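Local structure of acetamidase (Bacillus halodurans, 2II1) at residues N155-D160 against V273-N278; I229-T234 against L280-F285. The protein probably hydrolyses carbon-nitrogen bonds, other than peptide bonds, in linear amides, and binds calcium ions. One frame throughout, in Å; residues are numbered along the deposited sequence.

In the fold
Contact 1 lies at a calcium site, and contact 2 lies beside it in the large mixed sheet, their centres about 8 Å apart. Contact 1 takes its second segment from strand 270-275 and contact 2 from the adjacent strand 281-288, which follows it in the chain. Gln275 NE2 reaches Leu280 O at 2.6 Å, tying the two together near the turn, while further along a salt bridge joins Asp160 OD2 to Arg284 NH2 at 2.7 Å. From Thr282 in contact 2 the nearest side-chain atoms of the calcium ligands Asn155 and Asp157 are about 7 Å away, and the ion itself about 9 Å. Contact 2 provides none of the ion's ligands.

Contact 1: residues N155-D160 against V273-N278; sequences NLDTKD and VSQIVN. With CA (calcium ion), chain E.
Asn155, at the end of strand 153-155, and Asp157, in the loop after it, clasp a calcium ion while Asn278 braces both from behind. Asn155 OD1 sits 2.3 Å from the ion CA, Asp157 grips it with both carboxylate oxygens, and Asp182 adds a further ligand. Asn278 ND2 gives Asp157 OD2 a nearly straight bond of 3.0 Å (174° at the hydrogen), arriving 45° above the carboxylate plane, and bonds weakly to Asn155 O. The two asparagine amides are stacked with planes 27° apart, Asn155 ND2 lying 3.2 Å from Asn278 CG and also giving a hydrogen bond to Gly147 O. Asn278 is thus a second-shell residue that positions a first-shell carboxylate.

Gln275 sets the turn that presents it. With CG in the crowded position between backbone N and carbonyl carbon and the chain bent at chi2, OE1 curls back to accept from Val277 N at 2.8 Å and Asn278 N at 2.9 Å. NE2 gives hydrogen bonds to Leu280 O and Thr282 OG1, so the amide is held at both ends. An alanine here would strip away all four bonds and would probably loosen the turn, letting the Asn278 amide drift from Asp157. The tightly packed part continues where Gln275 CB lies 3.8 Å from Asp157 CB and where the hydroxyls Thr158 OG1 and Ser274 OG share a hydrogen bond of 2.7 Å.

The wetter side belongs to the ion: two waters complete its shell here, one of them also bridging Asn155 ND2 and Asn278 OD1.

Ser274 and Gln275 form a classic beta bulge opposite Thr282 on strand 281-288. Leu156 packs on strand 225-232, Asn155 touches Val134 of strand 131-136, and Lys159 NZ bridges to Asp270 of the second subunit.

Contact 2: residues I229-T234 against L280-F285; sequences IASAET and LKTARF
Strands 229-232 and 281-285 run antiparallel, their axes 4.8 Å apart at closest approach and 154° apart in direction. Four backbone bonds stitch them. In the hydrogen-bonded pair Ala230-Ala283 the bonds are nearly straight, Ala230 N giving to Ala283 O at 3.1 Å and Ala283 N to Ala230 O at 3.0 Å. Ala232 and Lys281 form the next such pair, with Lys281 N meeting Ala232 O at 2.8 Å. Between them, in the non-hydrogen-bonded pair Ser231-Thr282, the backbones draw close enough for the CA-H of each residue to touch a carbonyl oxygen on the other strand.

Thr282 is the side chain to follow. Its CB stands 3.7 Å from Ser231 OG. From there OG1, anti to the carbonyl carbon (chi1 -57°), reaches Ser231 OG at 2.9 Å, a hydroxyl pair in which either could donate; OG1 also takes a hydrogen bond from Gln275 NE2. The other branch, CG2, lies anti to the backbone N and swings the opposite way along the neighbouring strand, meeting Ile229 CG2 at 3.5 Å. One threonine thus ties a polar partner and a greasy one on the same face. Farther along that face, Ile229 CG1 lies beside Arg284 CB at 4.1 Å, the two side chains pointing the same way, and the guanidinium continues to Asp160 and Asp189.

This is ordinary sheet packing, with 281-288 between 225-232 and 270-275. Loop residues Pro149, Leu156 and Thr158 rest on the Ile229-Ser231-Thr282-Arg284 face. Ala230 and Ala232 turn to the other face, against helix 235-253, which begins directly after Thr234; this residue N-caps it through OG1 to Ala237 N.

Contact 1: residues N155-D160 against V273-N278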
loop_
_atom_site.group_PDB
_atom_site.type_symbol
_atom_site.label_atom_id
_atom_site.label_comp_id
_atom_site.label_asym_id
_atom_site.label_seq_id
_atom_site.Cartn_x
_atom_site.Cartn_y
_atom_site.Cartn_z
ATOM N N ASN A 155 11.453 13.834 4.592
ATOM C CA ASN A 155 11.557 12.434 5.017
ATOM C C ASN A 155 10.384 11.572 4.500
ATOM O O ASN A 155 9.479 11.181 5.250
ATOM C CB ASN A 155 11.671 12.385 6.527
ATOM C CG ASN A 155 12.279 11.113 7.023
ATOM O OD1 ASN A 155 12.789 10.280 6.247
ATOM N ND2 ASN A 155 12.214 10.929 8.326
ATOM N N LEU A 156 10.411 11.331 3.187
ATOM C CA LEU A 156 9.300 10.678 2.463
ATOM C C LEU A 156 9.362 9.160 2.585
ATOM O O LEU A 156 8.330 8.492 2.468
ATOM C CB LEU A 156 9.334 11.064 0.957
ATOM C CG LEU A 156 8.999 12.511 0.555
ATOM C CD1 LEU A 156 9.141 12.803 -0.930
ATOM C CD2 LEU A 156 7.585 12.906 0.984
ATOM N N ASP A 157 10.577 8.628 2.791
ATOM C CA ASP A 157 10.826 7.188 2.781
ATOM C C ASP A 157 9.949 6.412 1.791
ATOM O O ASP A 157 9.195 5.505 2.159
ATOM C CB ASP A 157 10.775 6.628 4.210
ATOM C CG ASP A 157 11.896 7.169 5.075
ATOM O OD1 ASP A 157 12.985 7.462 4.526
ATOM O OD2 ASP A 157 11.709 7.301 6.297
ATOM N N THR A 158 10.098 6.778 0.516
ATOM C CA THR A 158 9.326 6.221 -0.592
ATOM C C THR A 158 10.284 5.401 -1.438
ATOM O O THR A 158 11.256 5.933 -2.006
ATOM C CB THR A 158 8.620 7.384 -1.383
ATOM O OG1 THR A 158 7.638 7.981 -0.533
ATOM C CG2 THR A 158 7.940 6.930 -2.663
ATOM N N LYS A 159 10.023 4.097 -1.511
ATOM C CA LYS A 159 10.939 3.155 -2.142
ATOM C C LYS A 159 10.983 3.268 -3.662
ATOM O O LYS A 159 11.901 2.750 -4.307
ATOM C CB LYS A 159 10.656 1.696 -1.686
ATOM C CG LYS A 159 9.505 0.976 -2.399
ATOM C CD LYS A 159 9.365 -0.466 -1.934
ATOM C CE LYS A 159 8.203 -1.134 -2.646
ATOM N NZ LYS A 159 8.023 -2.581 -2.327
ATOM N N ASP A 160 10.007 3.955 -4.237
ATOM C CA ASP A 160 10.005 4.196 -5.683
ATOM C C ASP A 160 10.942 5.342 -6.076
ATOM O O ASP A 160 11.205 5.561 -7.266
ATOM C CB ASP A 160 8.576 4.451 -6.179
ATOM C CG ASP A 160 7.735 3.178 -6.189
ATOM O OD1 ASP A 160 8.199 2.184 -6.764
ATOM O OD2 ASP A 160 6.620 3.158 -5.625
ATOM N N VAL A 273 1.379 2.770 0.587
ATOM C CA VAL A 273 1.938 3.308 1.808
ATOM C C VAL A 273 3.439 3.463 1.617
ATOM O O VAL A 273 4.108 2.527 1.168
ATOM C CB VAL A 273 1.672 2.329 2.981
ATOM C CG1 VAL A 273 2.589 2.602 4.150
ATOM C CG2 VAL A 273 0.186 2.350 3.404
ATOM N N SER A 274 3.972 4.633 1.960
ATOM C CA SER A 274 5.407 4.865 1.876
ATOM C C SER A 274 6.077 4.478 3.179
ATOM O O SER A 274 6.955 3.628 3.184
ATOM C CB SER A 274 5.742 6.324 1.524
ATOM O OG SER A 274 5.487 6.582 0.151
ATOM N N GLN A 275 5.672 5.136 4.265
ATOM C CA GLN A 275 6.233 4.904 5.592
ATOM C C GLN A 275 5.160 5.255 6.594
ATOM O O GLN A 275 4.369 6.160 6.313
ATOM C CB GLN A 275 7.486 5.782 5.836
ATOM C CG GLN A 275 7.314 7.312 5.661
ATOM C CD GLN A 275 6.687 8.010 6.886
ATOM O OE1 GLN A 275 6.654 7.445 7.992
ATOM N NE2 GLN A 275 6.185 9.231 6.684
ATOM N N ILE A 276 5.154 4.602 7.761
ATOM C CA ILE A 276 4.220 4.945 8.858
ATOM C C ILE A 276 4.894 5.319 10.176
ATOM O O ILE A 276 4.250 5.314 11.256
ATOM C CB ILE A 276 3.171 3.819 9.095
ATOM C CG1 ILE A 276 3.827 2.519 9.563
ATOM C CG2 ILE A 276 2.398 3.551 7.823
ATOM C CD1 ILE A 276 2.843 1.482 10.074
ATOM N N VAL A 277 6.175 5.676 10.099
ATOM C CA VAL A 277 7.012 5.781 11.312
ATOM C C VAL A 277 7.548 7.190 11.614
ATOM O O VAL A 277 8.090 7.404 12.682
ATOM C CB VAL A 277 8.205 4.789 11.252
ATOM C CG1 VAL A 277 7.690 3.366 11.234
ATOM C CG2 VAL A 277 9.065 5.081 10.060
ATOM N N ASN A 278 7.413 8.119 10.659
ATOM C CA ASN A 278 7.948 9.478 10.797
ATOM C C ASN A 278 6.876 10.381 11.418
ATOM O O ASN A 278 5.714 9.955 11.513
ATOM C CB ASN A 278 8.457 9.982 9.439
ATOM C CG ASN A 278 9.605 9.140 8.906
ATOM O OD1 ASN A 278 10.400 8.568 9.683
ATOM N ND2 ASN A 278 9.699 9.045 7.575
HETATM CA CA CA E . 13.899 8.259 6.658
HETATM O O HOH W 1 12.836 8.157 8.743
HETATM O O HOH W 2 7.951 3.052 0.422
HETATM O O HOH W 3 14.905 6.131 7.357
#

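Contact 2: residues I229-T234 against L280-F285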
loop_
_atom_site.group_PDB
_atom_site.type_symbol
_atom_site.label_atom_id
_atom_site.label_comp_id
_atom_site.label_asym_id
_atom_site.label_seq_id
_atom_site.Cartn_x
_atom_site.Cartn_y
_atom_site.Cartn_z
ATOM N N ILE A 229 2.180 11.910 -4.212
ATOM C CA ILE A 229 2.601 11.717 -2.823
ATOM C C ILE A 229 1.986 12.774 -1.862
ATOM O O ILE A 229 1.970 13.995 -2.143
ATOM C CB ILE A 229 4.140 11.774 -2.734
ATOM C CG1 ILE A 229 4.761 10.717 -3.640
ATOM C CG2 ILE A 229 4.596 11.508 -1.316
ATOM C CD1 ILE A 229 6.225 10.900 -3.880
ATOM N N ALA A 230 1.505 12.312 -0.713
ATOM C CA ALA A 230 1.051 13.221 0.324
ATOM C C ALA A 230 1.458 12.740 1.706
ATOM O O ALA A 230 1.543 11.535 1.964
ATOM C CB ALA A 230 -0.468 13.441 0.243
ATOM N N SER A 231 1.713 13.704 2.595
ATOM C CA SER A 231 2.001 13.424 3.997
ATOM C C SER A 231 1.050 14.141 4.944
ATOM O O SER A 231 0.689 15.309 4.712
ATOM C CB SER A 231 3.436 13.833 4.346
ATOM O OG SER A 231 4.322 13.128 3.513
ATOM N N ALA A 232 0.710 13.447 6.026
ATOM C CA ALA A 232 -0.217 13.948 7.019
ATOM C C ALA A 232 0.064 13.355 8.388
ATOM O O ALA A 232 0.895 12.474 8.549
ATOM C CB ALA A 232 -1.638 13.649 6.570
ATOM N N GLU A 233 -0.658 13.845 9.385
ATOM C CA GLU A 233 -0.497 13.394 10.753
ATOM C C GLU A 233 -0.944 11.943 10.920
ATOM O O GLU A 233 -0.399 11.202 11.739
ATOM C CB GLU A 233 -1.336 14.270 11.683
ATOM C CG GLU A 233 -1.110 15.787 11.578
ATOM C CD GLU A 233 0.195 16.227 12.154
ATOM O OE1 GLU A 233 0.950 15.362 12.666
ATOM O OE2 GLU A 233 0.461 17.448 12.107
ATOM N N THR A 234 -1.938 11.550 10.135
ATOM C CA THR A 234 -2.450 10.189 10.127
ATOM C C THR A 234 -2.259 9.573 8.734
ATOM O O THR A 234 -2.220 10.273 7.707
ATOM C CB THR A 234 -3.941 10.160 10.533
ATOM O OG1 THR A 234 -4.719 10.834 9.534
ATOM C CG2 THR A 234 -4.147 10.847 11.892
ATOM N N LEU A 280 5.252 12.758 10.345
ATOM C CA LEU A 280 4.107 12.676 9.470
ATOM C C LEU A 280 4.234 11.355 8.707
ATOM O O LEU A 280 5.340 10.856 8.472
ATOM C CB LEU A 280 3.941 13.938 8.581
ATOM C CG LEU A 280 3.662 15.297 9.259
ATOM C CD1 LEU A 280 3.171 16.343 8.268
ATOM C CD2 LEU A 280 2.652 15.131 10.336
ATOM N N LYS A 281 3.090 10.753 8.413
ATOM C CA LYS A 281 3.013 9.511 7.655
ATOM C C LYS A 281 2.886 9.857 6.145
ATOM O O LYS A 281 2.352 10.893 5.772
ATOM C CB LYS A 281 1.818 8.655 8.133
ATOM C CG LYS A 281 1.585 8.601 9.647
ATOM C CD LYS A 281 2.740 7.969 10.377
ATOM C CE LYS A 281 2.592 8.099 11.907
ATOM N NZ LYS A 281 3.935 7.927 12.585
ATOM N N THR A 282 3.368 8.988 5.266
ATOM C CA THR A 282 3.374 9.292 3.829
ATOM C C THR A 282 2.722 8.156 3.058
ATOM O O THR A 282 2.967 7.004 3.348
ATOM C CB THR A 282 4.785 9.494 3.315
ATOM O OG1 THR A 282 5.409 10.532 4.072
ATOM C CG2 THR A 282 4.787 9.866 1.817
ATOM N N ALA A 283 1.903 8.516 2.074
ATOM C CA ALA A 283 1.156 7.599 1.210
ATOM C C ALA A 283 1.317 8.075 -0.212
ATOM O O ALA A 283 1.665 9.257 -0.440
ATOM C CB ALA A 283 -0.314 7.587 1.590
ATOM N N ARG A 284 1.116 7.169 -1.170
ATOM C CA ARG A 284 1.117 7.549 -2.605
ATOM C C ARG A 284 0.040 6.857 -3.400
ATOM O O ARG A 284 -0.235 5.678 -3.187
ATOM C CB ARG A 284 2.485 7.350 -3.304
ATOM C CG ARG A 284 3.068 5.966 -3.284
ATOM C CD ARG A 284 4.595 6.014 -3.379
ATOM N NE ARG A 284 5.139 4.677 -3.656
ATOM C CZ ARG A 284 5.296 3.716 -2.750
ATOM N NH1 ARG A 284 4.971 3.917 -1.489
ATOM N NH2 ARG A 284 5.768 2.527 -3.102
ATOM N N PHE A 285 -0.573 7.599 -4.319
ATOM C CA PHE A 285 -1.490 6.993 -5.283
ATOM C C PHE A 285 -0.792 6.876 -6.618
ATOM O O PHE A 285 -0.300 7.883 -7.149
ATOM C CB PHE A 285 -2.787 7.796 -5.475
ATOM C CG PHE A 285 -3.882 6.966 -6.070
ATOM C CD1 PHE A 285 -3.955 6.750 -7.431
ATOM C CD2 PHE A 285 -4.762 6.304 -5.243
ATOM C CE1 PHE A 285 -4.923 5.906 -7.955
ATOM C CE2 PHE A 285 -5.727 5.501 -5.754
ATOM C CZ PHE A 285 -5.819 5.309 -7.128
#